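Local atomic coordinates of D-aminoacid aminotransferase-like PLP-dependent enzyme (PDB entry 3CEB), a protein that probably acts as a pyridoxal-phosphate-dependent 4-amino-4-deoxychorismate lyase of the class IV aminotransferase family, carrying its cofactor as a Schiff base on a lysine. Residues R65-Y70 with V76-P81; I98-S101 with D106-L109; N145-P150 with Y182-L187; P92-H97 with I174-L179. One frame throughout, in Å; residues are numbered along the deposited sequence.

Interaction 1. Residues R65-Y70 with V76-P81; sequences RCRIDY and VLQCFP
A beta hairpin at one edge of the N-terminal antiparallel sheet joins Arg-65 to Phe-80 and, stepping two residues forward on one strand and two back on the other, Arg-67 to Gln-78 and Asp-69 to Val-76. These three are the hydrogen-bonded pairs, each closed by two backbone bonds; Arg-65 N to Phe-80 O is 2.9 Å with 173° at the hydrogen. Between them lie the non-hydrogen-bonded pairs Cys-66 with Cys-79 and Ile-68 with Leu-77, whose side chains share one face of the sheet. There Leu-77 CD1 bridges Cys-66 CB and Ile-68 CG1, 3.9 Å from each, while the SG atoms of Cys-66 and Cys-79 stand 4.1 Å apart, too far for a disulfide.

The other face is mainly polar and aromatic. The guanidinium of Arg-65 lies flat on the Phe-80 ring, planes 9° apart, with NH2 3.4 Å from CD1 near the ring's rim. A bend at chi3 (64°) turns the guanidinium across to the neighbouring strand, and a water that accepts from its NE and donates to Pro-81 O ties it to the partner backbone just past Phe-80. Arg-67, extended from CG to NE, grips Asp-69 side-on within its own strand, a salt bridge with both carboxylate oxygens engaged. Phe-8 of the neighbouring strand 7-14 adds a cation-pi contact to Arg-67, and Cys-66 and Ile-68 share backbone bonds with that strand. A second water lies between the Asp-69 and Gln-78 side chains, 2.7 Å from Asp-69 OD1 and 2.6 Å from Gln-78 OE1.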
loop_
_atom_site.group_PDB
_atom_site.type_symbol
_atom_site.label_atom_id
_atom_site.label_comp_id
_atom_site.label_asym_id
_atom_site.label_seq_id
_atom_site.Cartn_x
_atom_site.Cartn_y
_atom_site.Cartn_z
ATOM N N ARG A 65 -2.202 -7.501 11.401
ATOM C CA ARG A 65 -2.262 -7.335 9.975
ATOM C C ARG A 65 -3.297 -8.301 9.436
ATOM O O ARG A 65 -3.216 -9.500 9.637
ATOM C CB ARG A 65 -0.913 -7.641 9.372
ATOM C CG ARG A 65 -0.889 -7.676 7.849
ATOM C CD ARG A 65 0.539 -7.588 7.305
ATOM N NE ARG A 65 1.309 -8.749 7.700
ATOM C CZ ARG A 65 1.294 -9.889 7.020
ATOM N NH1 ARG A 65 0.595 -9.951 5.905
ATOM N NH2 ARG A 65 1.988 -10.961 7.423
ATOM N N CYS A 66 -4.324 -7.751 8.813
ATOM C CA CYS A 66 -5.361 -8.566 8.182
ATOM C C CYS A 66 -5.262 -8.437 6.688
ATOM O O CYS A 66 -5.301 -7.339 6.146
ATOM C CB CYS A 66 -6.767 -8.118 8.569
ATOM S SG CYS A 66 -7.152 -8.233 10.304
ATOM N N ARG A 67 -5.133 -9.573 6.039
ATOM C CA ARG A 67 -5.044 -9.614 4.619
ATOM C C ARG A 67 -6.273 -10.296 4.057
ATOM O O ARG A 67 -6.625 -11.420 4.479
ATOM C CB ARG A 67 -3.826 -10.418 4.250
ATOM C CG ARG A 67 -3.506 -10.363 2.785
ATOM C CD ARG A 67 -2.333 -11.291 2.480
ATOM N NE ARG A 67 -2.286 -11.627 1.062
ATOM C CZ ARG A 67 -1.250 -11.357 0.289
ATOM N NH1 ARG A 67 -0.181 -10.772 0.805
ATOM N NH2 ARG A 67 -1.250 -11.711 -0.978
ATOM N N ILE A 68 -6.935 -9.618 3.116
ATOM C CA ILE A 68 -8.046 -10.209 2.440
ATOM C C ILE A 68 -7.688 -10.394 0.977
ATOM O O ILE A 68 -7.571 -9.420 0.246
ATOM C CB ILE A 68 -9.316 -9.369 2.530
ATOM C CG1 ILE A 68 -9.743 -9.176 3.996
ATOM C CG2 ILE A 68 -10.443 -10.074 1.734
ATOM C CD1 ILE A 68 -10.952 -8.211 4.200
ATOM N N ASP A 69 -7.484 -11.645 0.560
ATOM C CA ASP A 69 -7.266 -11.923 -0.836
ATOM C C ASP A 69 -8.646 -12.174 -1.453
ATOM O O ASP A 69 -9.484 -12.828 -0.840
ATOM C CB ASP A 69 -6.392 -13.152 -1.026
ATOM C CG ASP A 69 -4.928 -12.909 -0.703
ATOM O OD1 ASP A 69 -4.549 -12.822 0.487
ATOM O OD2 ASP A 69 -4.133 -12.855 -1.670
ATOM N N TYR A 70 -8.913 -11.667 -2.649
ATOM C CA TYR A 70 -10.221 -11.892 -3.255
ATOM C C TYR A 70 -10.188 -12.108 -4.758
ATOM O O TYR A 70 -9.167 -11.854 -5.411
ATOM C CB TYR A 70 -11.151 -10.727 -2.954
ATOM C CG TYR A 70 -10.627 -9.413 -3.458
ATOM C CD1 TYR A 70 -9.687 -8.708 -2.758
ATOM C CD2 TYR A 70 -11.084 -8.883 -4.641
ATOM C CE1 TYR A 70 -9.196 -7.471 -3.237
ATOM C CE2 TYR A 70 -10.612 -7.647 -5.138
ATOM C CZ TYR A 70 -9.680 -6.946 -4.447
ATOM O OH TYR A 70 -9.237 -5.732 -4.957
ATOM N N VAL A 76 -10.562 -14.694 1.086
ATOM C CA VAL A 76 -9.927 -15.374 2.191
ATOM C C VAL A 76 -9.349 -14.284 3.100
ATOM O O VAL A 76 -8.680 -13.313 2.656
ATOM C CB VAL A 76 -8.806 -16.345 1.714
ATOM C CG1 VAL A 76 -8.006 -16.856 2.877
ATOM C CG2 VAL A 76 -9.398 -17.547 0.966
ATOM N N LEU A 77 -9.653 -14.422 4.380
ATOM C CA LEU A 77 -9.102 -13.536 5.402
ATOM C C LEU A 77 -8.080 -14.311 6.139
ATOM O O LEU A 77 -8.287 -15.451 6.448
ATOM C CB LEU A 77 -10.153 -13.099 6.401
ATOM C CG LEU A 77 -9.636 -12.404 7.660
ATOM C CD1 LEU A 77 -9.014 -11.013 7.378
ATOM C CD2 LEU A 77 -10.793 -12.276 8.610
ATOM N N GLN A 78 -6.976 -13.645 6.397
ATOM C CA GLN A 78 -5.840 -14.159 7.141
ATOM C C GLN A 78 -5.310 -13.088 8.090
ATOM O O GLN A 78 -5.127 -11.951 7.700
ATOM C CB GLN A 78 -4.724 -14.495 6.199
ATOM C CG GLN A 78 -4.858 -15.820 5.524
ATOM C CD GLN A 78 -3.685 -16.074 4.629
ATOM O OE1 GLN A 78 -3.551 -15.436 3.589
ATOM N NE2 GLN A 78 -2.818 -16.979 5.035
ATOM N N CYS A 79 -5.028 -13.456 9.330
ATOM C CA CYS A 79 -4.590 -12.452 10.280
ATOM C C CYS A 79 -3.305 -12.838 10.878
ATOM O O CYS A 79 -3.144 -13.977 11.230
ATOM C CB CYS A 79 -5.617 -12.343 11.387
ATOM S SG CYS A 79 -7.307 -12.313 10.744
ATOM N N PHE A 80 -2.393 -11.895 10.985
ATOM C CA PHE A 80 -1.083 -12.170 11.616
ATOM C C PHE A 80 -0.753 -11.103 12.648
ATOM O O PHE A 80 -1.160 -9.956 12.501
ATOM C CB PHE A 80 0.059 -12.120 10.595
ATOM C CG PHE A 80 -0.179 -12.905 9.366
ATOM C CD1 PHE A 80 -0.970 -12.401 8.362
ATOM C CD2 PHE A 80 0.425 -14.140 9.196
ATOM C CE1 PHE A 80 -1.190 -13.124 7.216
ATOM C CE2 PHE A 80 0.218 -14.874 8.049
ATOM C CZ PHE A 80 -0.583 -14.378 7.061
ATOM N N PRO A 81 0.010 -11.469 13.682
ATOM C CA PRO A 81 0.494 -10.353 14.480
ATOM C C PRO A 81 1.509 -9.551 13.660
ATOM O O PRO A 81 2.081 -10.053 12.674
ATOM C CB PRO A 81 1.180 -11.031 15.670
ATOM C CG PRO A 81 1.485 -12.439 15.226
ATOM C CD PRO A 81 0.479 -12.778 14.191
HETATM O O HOH W 1 2.652 -9.506 10.207
HETATM O O HOH W 2 -5.443 -13.859 2.757
#

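Interaction 2. Residues I98-S101 with D106-L109; sequences IDYS and DRTL
Tyr-100 and Arg-107 meet where the loop after strand 90-94 faces the N-terminus of helix 108-114, beside the cofactor-bearing Lys-103. The guanidinium presents its edge to the phenol oxygen: NH1 donates to Tyr-100 OH at 2.9 Å, 153° at the hydrogen, with OH close to the guanidinium plane. Ring and guanidinium planes stand 77° apart. A bend at chi3 (57°) brings NH1 round to the phenol oxygen, while Arg-107 CG sits 3.4 Å from the same OH. Alongside this polar pair, Leu-109 sets CD2 against Ile-98, 3.7 Å from both CB and CG1.

The next shell fixes both partners. Tyr-100 OH is also hydrogen-bonded to Phe-104 O. Arg-107 NH1 bonds to O3 of the cofactor on modified Lys-103, and NH2 to Ser-135 O, so the guanidinium links the tyrosine to the cofactor.

Two Asx turns shape the backbone around the contact. Asp-99 OD1 accepts from Ser-101 N and OG. At the helix start, where Arg-107 holds the N-cap position, Asp-106 OD1 receives Thr-108 OG1 at 3.0 Å and Thr-108 N at 3.1 Å.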
loop_
_atom_site.group_PDB
_atom_site.type_symbol
_atom_site.label_atom_id
_atom_site.label_comp_id
_atom_site.label_asym_id
_atom_site.label_seq_id
_atom_site.Cartn_x
_atom_site.Cartn_y
_atom_site.Cartn_z
ATOM N N ILE A 98 6.558 -1.703 -15.710
ATOM C CA ILE A 98 5.965 -2.360 -14.571
ATOM C C ILE A 98 4.589 -1.754 -14.358
ATOM O O ILE A 98 4.468 -0.544 -14.325
ATOM C CB ILE A 98 6.852 -2.200 -13.311
ATOM C CG1 ILE A 98 6.126 -2.726 -12.063
ATOM C CG2 ILE A 98 7.225 -0.756 -13.099
ATOM C CD1 ILE A 98 6.976 -2.773 -10.791
ATOM N N ASP A 99 3.552 -2.587 -14.300
ATOM C CA ASP A 99 2.201 -2.126 -13.992
ATOM C C ASP A 99 1.829 -2.755 -12.688
ATOM O O ASP A 99 1.715 -3.967 -12.585
ATOM C CB ASP A 99 1.176 -2.532 -15.067
ATOM C CG ASP A 99 -0.366 -2.334 -14.611
ATOM O OD1 ASP A 99 -0.733 -1.858 -13.532
ATOM O OD2 ASP A 99 -1.270 -2.687 -15.381
ATOM N N TYR A 100 1.665 -1.927 -11.680
ATOM C CA TYR A 100 1.140 -2.381 -10.414
ATOM C C TYR A 100 0.035 -1.381 -9.996
ATOM O O TYR A 100 0.014 -0.883 -8.872
ATOM C CB TYR A 100 2.241 -2.512 -9.346
ATOM C CG TYR A 100 1.839 -3.464 -8.212
ATOM C CD1 TYR A 100 1.814 -4.855 -8.399
ATOM C CD2 TYR A 100 1.473 -2.979 -6.977
ATOM C CE1 TYR A 100 1.416 -5.722 -7.400
ATOM C CE2 TYR A 100 1.085 -3.864 -5.920
ATOM C CZ TYR A 100 1.050 -5.220 -6.155
ATOM O OH TYR A 100 0.670 -6.039 -5.132
ATOM N N SER A 101 -0.863 -1.085 -10.927
ATOM C CA SER A 101 -1.892 -0.074 -10.674
ATOM C C SER A 101 -3.048 -0.596 -9.812
ATOM O O SER A 101 -3.911 0.165 -9.362
ATOM C CB SER A 101 -2.409 0.507 -11.959
ATOM O OG SER A 101 -3.107 -0.460 -12.678
ATOM N N ASP A 106 0.050 -11.417 -7.403
ATOM C CA ASP A 106 1.261 -11.829 -8.061
ATOM C C ASP A 106 2.225 -10.668 -7.994
ATOM O O ASP A 106 2.051 -9.662 -8.662
ATOM C CB ASP A 106 0.941 -12.163 -9.494
ATOM C CG ASP A 106 2.148 -12.472 -10.300
ATOM O OD1 ASP A 106 3.272 -12.319 -9.790
ATOM O OD2 ASP A 106 1.962 -12.877 -11.468
ATOM N N ARG A 107 3.260 -10.824 -7.187
ATOM C CA ARG A 107 4.203 -9.764 -6.905
ATOM C C ARG A 107 5.599 -10.178 -7.272
ATOM O O ARG A 107 6.583 -9.645 -6.748
ATOM C CB ARG A 107 4.131 -9.422 -5.416
ATOM C CG ARG A 107 2.834 -8.715 -5.041
ATOM C CD ARG A 107 2.576 -8.604 -3.509
ATOM N NE ARG A 107 3.681 -7.930 -2.848
ATOM C CZ ARG A 107 3.828 -6.615 -2.772
ATOM N NH1 ARG A 107 2.943 -5.780 -3.327
ATOM N NH2 ARG A 107 4.888 -6.123 -2.167
ATOM N N THR A 108 5.694 -11.124 -8.198
ATOM C CA THR A 108 6.985 -11.624 -8.656
ATOM C C THR A 108 7.944 -10.483 -9.027
ATOM O O THR A 108 9.046 -10.424 -8.489
ATOM C CB THR A 108 6.829 -12.553 -9.849
ATOM O OG1 THR A 108 5.963 -13.618 -9.478
ATOM C CG2 THR A 108 8.176 -13.108 -10.326
ATOM N N LEU A 109 7.534 -9.563 -9.906
ATOM C CA LEU A 109 8.451 -8.489 -10.326
ATOM C C LEU A 109 8.857 -7.637 -9.138
ATOM O O LEU A 109 10.011 -7.444 -8.893
ATOM C CB LEU A 109 7.833 -7.606 -11.403
ATOM C CG LEU A 109 8.669 -6.507 -12.058
ATOM C CD1 LEU A 109 9.995 -7.044 -12.652
ATOM C CD2 LEU A 109 7.811 -5.821 -13.142
#

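Interaction 3. Residues N145-P150 with Y182-L187; sequences NQWITP and YEEIRL
Trp-147 on strand 146-150 reaches Glu-184 and Arg-186, the latter on strand 185-188; the two strands belong to one mixed sheet and are separated by strand 138-143. The closest CA atoms, those of Ile-148 and Tyr-182, are 9.0 Å apart, which fits a contact made by side chains across the intervening strand.

The more extensive packing is around the indole, and it runs out to solvent at Arg-186. CH2, at the far end of the six-membered ring, lies 3.5 Å from Arg-186 NE and 3.8 Å from Glu-184 CD. Seen from the arginine, Trp-147 CZ2 stands 3.7 Å above the centre of the guanidinium face, although the two planes are 67° apart; this is therefore not a parallel stack. Glu-184 OE2 comes to the indole edge in its plane. The same oxygen holds the guanidinium, accepting from both NE and NH2 of Arg-186 on one face of the carboxylate, with NE the shorter at 2.8 Å. This side-on salt bridge fixes the rotation of the flat group against the tryptophan, and OE1 has a second partner, Arg-142 of the middle strand.

The contact with Tyr-182 is smaller and apolar, but its isoleucine is buried. Here Ile-148, which also packs on Arg-172 of strand 170-172, meets the tyrosine at about a right angle. Its CB lies 4.1 Å from Tyr-182 CE1, and its CG2 reaches the phenol end, 3.8 Å from Tyr-182 OH.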
loop_
_atom_site.group_PDB
_atom_site.type_symbol
_atom_site.label_atom_id
_atom_site.label_comp_id
_atom_site.label_asym_id
_atom_site.label_seq_id
_atom_site.Cartn_x
_atom_site.Cartn_y
_atom_site.Cartn_z
ATOM N N ASN A 145 9.006 21.725 6.069
ATOM C CA ASN A 145 8.332 21.002 7.098
ATOM C C ASN A 145 7.186 20.249 6.562
ATOM O O ASN A 145 6.322 19.923 7.300
ATOM C CB ASN A 145 7.859 21.944 8.166
ATOM C CG ASN A 145 8.894 22.134 9.213
ATOM O OD1 ASN A 145 9.467 23.223 9.360
ATOM N ND2 ASN A 145 9.208 21.049 9.920
ATOM N N GLN A 146 7.211 19.972 5.269
ATOM C CA GLN A 146 6.126 19.283 4.585
ATOM C C GLN A 146 6.572 17.957 4.084
ATOM O O GLN A 146 7.755 17.751 3.895
ATOM C CB GLN A 146 5.647 20.094 3.380
ATOM C CG GLN A 146 4.666 21.165 3.760
ATOM C CD GLN A 146 4.411 22.213 2.662
ATOM O OE1 GLN A 146 5.248 22.432 1.788
ATOM N NE2 GLN A 146 3.252 22.876 2.727
ATOM N N TRP A 147 5.609 17.075 3.854
ATOM C CA TRP A 147 5.855 15.803 3.225
ATOM C C TRP A 147 5.172 15.751 1.868
ATOM O O TRP A 147 3.970 15.923 1.754
ATOM C CB TRP A 147 5.326 14.651 4.072
ATOM C CG TRP A 147 6.077 14.377 5.333
ATOM C CD1 TRP A 147 5.711 14.745 6.586
ATOM C CD2 TRP A 147 7.290 13.650 5.470
ATOM N NE1 TRP A 147 6.626 14.305 7.495
ATOM C CE2 TRP A 147 7.604 13.619 6.838
ATOM C CE3 TRP A 147 8.132 13.008 4.579
ATOM C CZ2 TRP A 147 8.737 12.999 7.329
ATOM C CZ3 TRP A 147 9.248 12.383 5.063
ATOM C CH2 TRP A 147 9.550 12.387 6.434
ATOM N N ILE A 148 5.977 15.499 0.846
ATOM C CA ILE A 148 5.539 15.446 -0.541
ATOM C C ILE A 148 5.549 14.002 -1.021
ATOM O O ILE A 148 6.481 13.251 -0.753
ATOM C CB ILE A 148 6.475 16.293 -1.465
ATOM C CG1 ILE A 148 6.359 17.787 -1.181
ATOM C CG2 ILE A 148 6.126 16.089 -2.951
ATOM C CD1 ILE A 148 6.557 18.142 0.203
ATOM N N THR A 149 4.502 13.603 -1.729
ATOM C CA THR A 149 4.451 12.266 -2.317
ATOM C C THR A 149 4.247 12.410 -3.819
ATOM O O THR A 149 3.624 13.378 -4.246
ATOM C CB THR A 149 3.318 11.423 -1.659
ATOM O OG1 THR A 149 3.480 10.052 -1.994
ATOM C CG2 THR A 149 1.908 11.912 -2.063
ATOM N N PRO A 150 4.739 11.443 -4.623
ATOM C CA PRO A 150 4.612 11.473 -6.084
ATOM C C PRO A 150 3.181 11.484 -6.570
ATOM O O PRO A 150 2.380 10.650 -6.127
ATOM C CB PRO A 150 5.267 10.161 -6.498
ATOM C CG PRO A 150 6.179 9.855 -5.404
ATOM C CD PRO A 150 5.593 10.332 -4.179
ATOM N N TYR A 182 15.141 17.088 -1.712
ATOM C CA TYR A 182 14.510 16.538 -0.482
ATOM C C TYR A 182 15.501 16.154 0.656
ATOM O O TYR A 182 16.673 15.905 0.422
ATOM C CB TYR A 182 13.553 15.397 -0.845
ATOM C CG TYR A 182 12.476 15.884 -1.772
ATOM C CD1 TYR A 182 11.398 16.593 -1.284
ATOM C CD2 TYR A 182 12.544 15.681 -3.139
ATOM C CE1 TYR A 182 10.422 17.085 -2.118
ATOM C CE2 TYR A 182 11.556 16.171 -3.996
ATOM C CZ TYR A 182 10.508 16.873 -3.466
ATOM O OH TYR A 182 9.516 17.361 -4.255
ATOM N N GLU A 183 15.001 16.127 1.887
ATOM C CA GLU A 183 15.824 15.989 3.069
ATOM C C GLU A 183 15.751 14.657 3.767
ATOM O O GLU A 183 16.559 14.365 4.632
ATOM C CB GLU A 183 15.380 17.036 4.071
ATOM C CG GLU A 183 15.421 18.458 3.523
ATOM C CD GLU A 183 14.986 19.468 4.535
ATOM O OE1 GLU A 183 15.801 19.882 5.380
ATOM O OE2 GLU A 183 13.811 19.850 4.481
ATOM N N GLU A 184 14.794 13.836 3.368
ATOM C CA GLU A 184 14.504 12.603 4.068
ATOM C C GLU A 184 13.463 11.844 3.289
ATOM O O GLU A 184 12.619 12.467 2.664
ATOM C CB GLU A 184 13.950 12.927 5.452
ATOM C CG GLU A 184 13.722 11.708 6.325
ATOM C CD GLU A 184 13.126 12.018 7.698
ATOM O OE1 GLU A 184 13.120 13.172 8.139
ATOM O OE2 GLU A 184 12.654 11.073 8.358
ATOM N N ILE A 185 13.543 10.515 3.329
ATOM C CA ILE A 185 12.638 9.620 2.617
ATOM C C ILE A 185 11.998 8.645 3.580
ATOM O O ILE A 185 12.664 8.120 4.470
ATOM C CB ILE A 185 13.387 8.717 1.574
ATOM C CG1 ILE A 185 14.341 9.548 0.695
ATOM C CG2 ILE A 185 12.374 7.900 0.726
ATOM C CD1 ILE A 185 14.999 8.763 -0.397
ATOM N N ARG A 186 10.712 8.382 3.412
ATOM C CA ARG A 186 10.060 7.373 4.230
ATOM C C ARG A 186 9.020 6.619 3.459
ATOM O O ARG A 186 8.577 7.062 2.395
ATOM C CB ARG A 186 9.386 7.974 5.455
ATOM C CG ARG A 186 10.344 8.327 6.540
ATOM C CD ARG A 186 9.571 8.623 7.796
ATOM N NE ARG A 186 10.199 9.683 8.586
ATOM C CZ ARG A 186 9.660 10.218 9.686
ATOM N NH1 ARG A 186 8.482 9.764 10.120
ATOM N NH2 ARG A 186 10.297 11.202 10.345
ATOM N N LEU A 187 8.648 5.462 3.969
ATOM C CA LEU A 187 7.560 4.736 3.406
ATOM C C LEU A 187 6.221 4.883 4.094
ATOM O O LEU A 187 6.143 5.088 5.252
ATOM C CB LEU A 187 7.949 3.300 3.098
ATOM C CG LEU A 187 7.959 2.158 4.086
ATOM C CD1 LEU A 187 6.654 1.884 4.662
ATOM C CD2 LEU A 187 8.418 1.009 3.354
#

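Interaction 4. Residues P92-H97 with I174-L179; sequences PVFCDH and IFFEDL. With SO4 (sulfate ion), chain E.
The backbones of strand 92-94 and the 3-10 turn 176-179 stay well apart, Pro-92 and Phe-176 being the nearest pair at 9.0 Å between CA atoms, and side chains alone bridge them. Phe-94 directs its edge at the face of Phe-176 in a T-shaped stack, centroids 5.3 Å apart and planes at 81°. Its CZ stands 3.9 Å above the Phe-176 ring, offset toward the rim near CZ and CE2. Phe-176 reaches across because its CG is anti to the backbone N (chi1 180°), which extends the ring from the turn. Pro-92 joins at another part of the same ring, its CB 4.0 Å from Phe-176 CE1. Ile-126 of strand 122-127 touches both phenylalanines.

On the turn, Asp-178 OD2 accepts from Phe-175 N at 2.8 Å, while Asp-178 N bonds back to Phe-175 O, so this pair is joined in both directions. Beyond the strand, a sulfate, probably from the crystallisation liquor, is held by backbone amides: Asp-96 N donates to O2 at 2.8 Å and an almost straight 177°, and His-97 N donates to O1 at 3.0 Å. The whole is surface packing between the edge strand 90-94 of one mixed sheet and the loop joining strands 170-172 and 185-188 of another, within the aminotransferase class IV fold.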
loop_
_atom_site.group_PDB
_atom_site.type_symbol
_atom_site.label_atom_id
_atom_site.label_comp_id
_atom_site.label_asym_id
_atom_site.label_seq_id
_atom_site.Cartn_x
_atom_site.Cartn_y
_atom_site.Cartn_z
ATOM N N PRO A 92 17.632 3.149 -5.183
ATOM C CA PRO A 92 16.914 3.435 -6.424
ATOM C C PRO A 92 17.032 2.245 -7.377
ATOM O O PRO A 92 18.125 1.731 -7.578
ATOM C CB PRO A 92 17.631 4.681 -6.983
ATOM C CG PRO A 92 18.566 5.128 -5.953
ATOM C CD PRO A 92 18.790 4.034 -4.984
ATOM N N VAL A 93 15.901 1.794 -7.911
ATOM C CA VAL A 93 15.893 0.676 -8.843
ATOM C C VAL A 93 15.187 1.154 -10.119
ATOM O O VAL A 93 14.116 1.741 -10.074
ATOM C CB VAL A 93 15.234 -0.593 -8.189
ATOM C CG1 VAL A 93 15.142 -1.725 -9.175
ATOM C CG2 VAL A 93 16.041 -1.039 -7.016
ATOM N N PHE A 94 15.812 0.928 -11.260
ATOM C CA PHE A 94 15.291 1.446 -12.525
ATOM C C PHE A 94 14.487 0.406 -13.261
ATOM O O PHE A 94 14.980 -0.645 -13.646
ATOM C CB PHE A 94 16.447 2.002 -13.384
ATOM C CG PHE A 94 17.126 3.145 -12.740
ATOM C CD1 PHE A 94 16.647 4.424 -12.911
ATOM C CD2 PHE A 94 18.171 2.935 -11.862
ATOM C CE1 PHE A 94 17.236 5.483 -12.254
ATOM C CE2 PHE A 94 18.771 3.975 -11.214
ATOM C CZ PHE A 94 18.302 5.257 -11.399
ATOM N N CYS A 95 13.222 0.706 -13.435
ATOM C CA CYS A 95 12.333 -0.194 -14.114
ATOM C C CYS A 95 11.206 0.538 -14.840
ATOM O O CYS A 95 10.255 1.012 -14.236
ATOM C CB CYS A 95 11.771 -1.142 -13.094
ATOM S SG CYS A 95 10.646 -2.335 -13.791
ATOM N N ASP A 96 11.313 0.582 -16.154
ATOM C CA ASP A 96 10.404 1.362 -17.003
ATOM C C ASP A 96 9.136 0.634 -17.428
ATOM O O ASP A 96 8.233 1.229 -18.005
ATOM C CB ASP A 96 11.123 1.778 -18.279
ATOM C CG ASP A 96 12.136 2.855 -18.048
ATOM O OD1 ASP A 96 12.115 3.482 -16.980
ATOM O OD2 ASP A 96 12.941 3.115 -18.966
ATOM N N HIS A 97 9.090 -0.662 -17.190
ATOM C CA HIS A 97 7.940 -1.436 -17.614
ATOM C C HIS A 97 7.454 -2.281 -16.498
ATOM O O HIS A 97 7.906 -3.415 -16.351
ATOM C CB HIS A 97 8.304 -2.342 -18.775
ATOM C CG HIS A 97 8.641 -1.594 -20.019
ATOM N ND1 HIS A 97 7.883 -0.526 -20.461
ATOM C CD2 HIS A 97 9.649 -1.753 -20.914
ATOM C CE1 HIS A 97 8.418 -0.054 -21.576
ATOM N NE2 HIS A 97 9.483 -0.785 -21.876
ATOM N N ILE A 174 7.480 14.098 -9.116
ATOM C CA ILE A 174 8.860 14.002 -8.633
ATOM C C ILE A 174 9.735 13.223 -9.571
ATOM O O ILE A 174 9.666 12.011 -9.650
ATOM C CB ILE A 174 8.961 13.289 -7.268
ATOM C CG1 ILE A 174 8.152 14.025 -6.197
ATOM C CG2 ILE A 174 10.411 13.184 -6.834
ATOM C CD1 ILE A 174 8.098 13.259 -4.832
ATOM N N PHE A 175 10.583 13.927 -10.280
ATOM C CA PHE A 175 11.533 13.265 -11.180
ATOM C C PHE A 175 12.665 12.790 -10.351
ATOM O O PHE A 175 12.899 13.319 -9.280
ATOM C CB PHE A 175 12.062 14.199 -12.259
ATOM C CG PHE A 175 11.027 14.609 -13.240
ATOM C CD1 PHE A 175 10.228 15.708 -13.004
ATOM C CD2 PHE A 175 10.836 13.901 -14.405
ATOM C CE1 PHE A 175 9.245 16.077 -13.913
ATOM C CE2 PHE A 175 9.858 14.289 -15.317
ATOM C CZ PHE A 175 9.057 15.361 -15.059
ATOM N N PHE A 176 13.366 11.787 -10.857
ATOM C CA PHE A 176 14.508 11.251 -10.165
ATOM C C PHE A 176 15.535 12.336 -9.863
ATOM O O PHE A 176 16.190 12.358 -8.811
ATOM C CB PHE A 176 15.128 10.176 -11.014
ATOM C CG PHE A 176 16.324 9.563 -10.384
ATOM C CD1 PHE A 176 16.200 8.913 -9.154
ATOM C CD2 PHE A 176 17.573 9.661 -10.984
ATOM C CE1 PHE A 176 17.308 8.350 -8.540
ATOM C CE2 PHE A 176 18.672 9.101 -10.392
ATOM C CZ PHE A 176 18.548 8.437 -9.171
ATOM N N GLU A 177 15.638 13.271 -10.779
ATOM C CA GLU A 177 16.588 14.359 -10.629
ATOM C C GLU A 177 16.239 15.242 -9.444
ATOM O O GLU A 177 17.048 16.032 -8.947
ATOM C CB GLU A 177 16.550 15.212 -11.881
ATOM C CG GLU A 177 16.792 14.436 -13.133
ATOM C CD GLU A 177 18.258 14.321 -13.380
ATOM O OE1 GLU A 177 19.028 14.389 -12.378
ATOM O OE2 GLU A 177 18.650 14.213 -14.574
ATOM N N ASP A 178 14.998 15.130 -9.030
ATOM C CA ASP A 178 14.454 15.954 -7.953
ATOM C C ASP A 178 14.860 15.463 -6.569
ATOM O O ASP A 178 14.688 16.184 -5.608
ATOM C CB ASP A 178 12.919 16.016 -8.014
ATOM C CG ASP A 178 12.409 16.899 -9.156
ATOM O OD1 ASP A 178 13.067 17.906 -9.518
ATOM O OD2 ASP A 178 11.315 16.592 -9.657
ATOM N N LEU A 179 15.404 14.260 -6.459
ATOM C CA LEU A 179 15.668 13.726 -5.121
ATOM C C LEU A 179 16.594 14.698 -4.401
ATOM O O LEU A 179 16.547 14.844 -3.196
ATOM C CB LEU A 179 16.246 12.305 -5.157
ATOM C CG LEU A 179 15.237 11.220 -5.552
ATOM C CD1 LEU A 179 15.876 9.823 -5.708
ATOM C CD2 LEU A 179 14.119 11.212 -4.528
HETATM S S SO4 E . 12.828 -2.058 -17.919
HETATM O O1 SO4 E . 11.551 -2.341 -17.263
HETATM O O2 SO4 E . 13.433 -0.815 -17.419
HETATM O O3 SO4 E . 12.516 -1.910 -19.356
HETATM O O4 SO4 E . 13.757 -3.153 -17.618
#

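Overall arrangement
The four contacts spread across the chain from the N-terminal sheet to the far edge of the C-terminal part. Interactions 1 and 4 lie on opposite sides of the chain's centre, their centres about 32 Å apart. Interaction 2 stands between them in space and adjoins the cofactor: its centre is about 20 Å from that of interaction 1 and 17 Å from that of interaction 4. It touches interaction 4 through Leu-109 CD2, 4.0 Å from His-97 O. Phe-8 meets both Arg-67 and Arg-107, relating the hairpin to the cofactor site. Interactions 3 and 4 pack together where Ile-174 CD1 lies 3.8 Å from Pro-150 N.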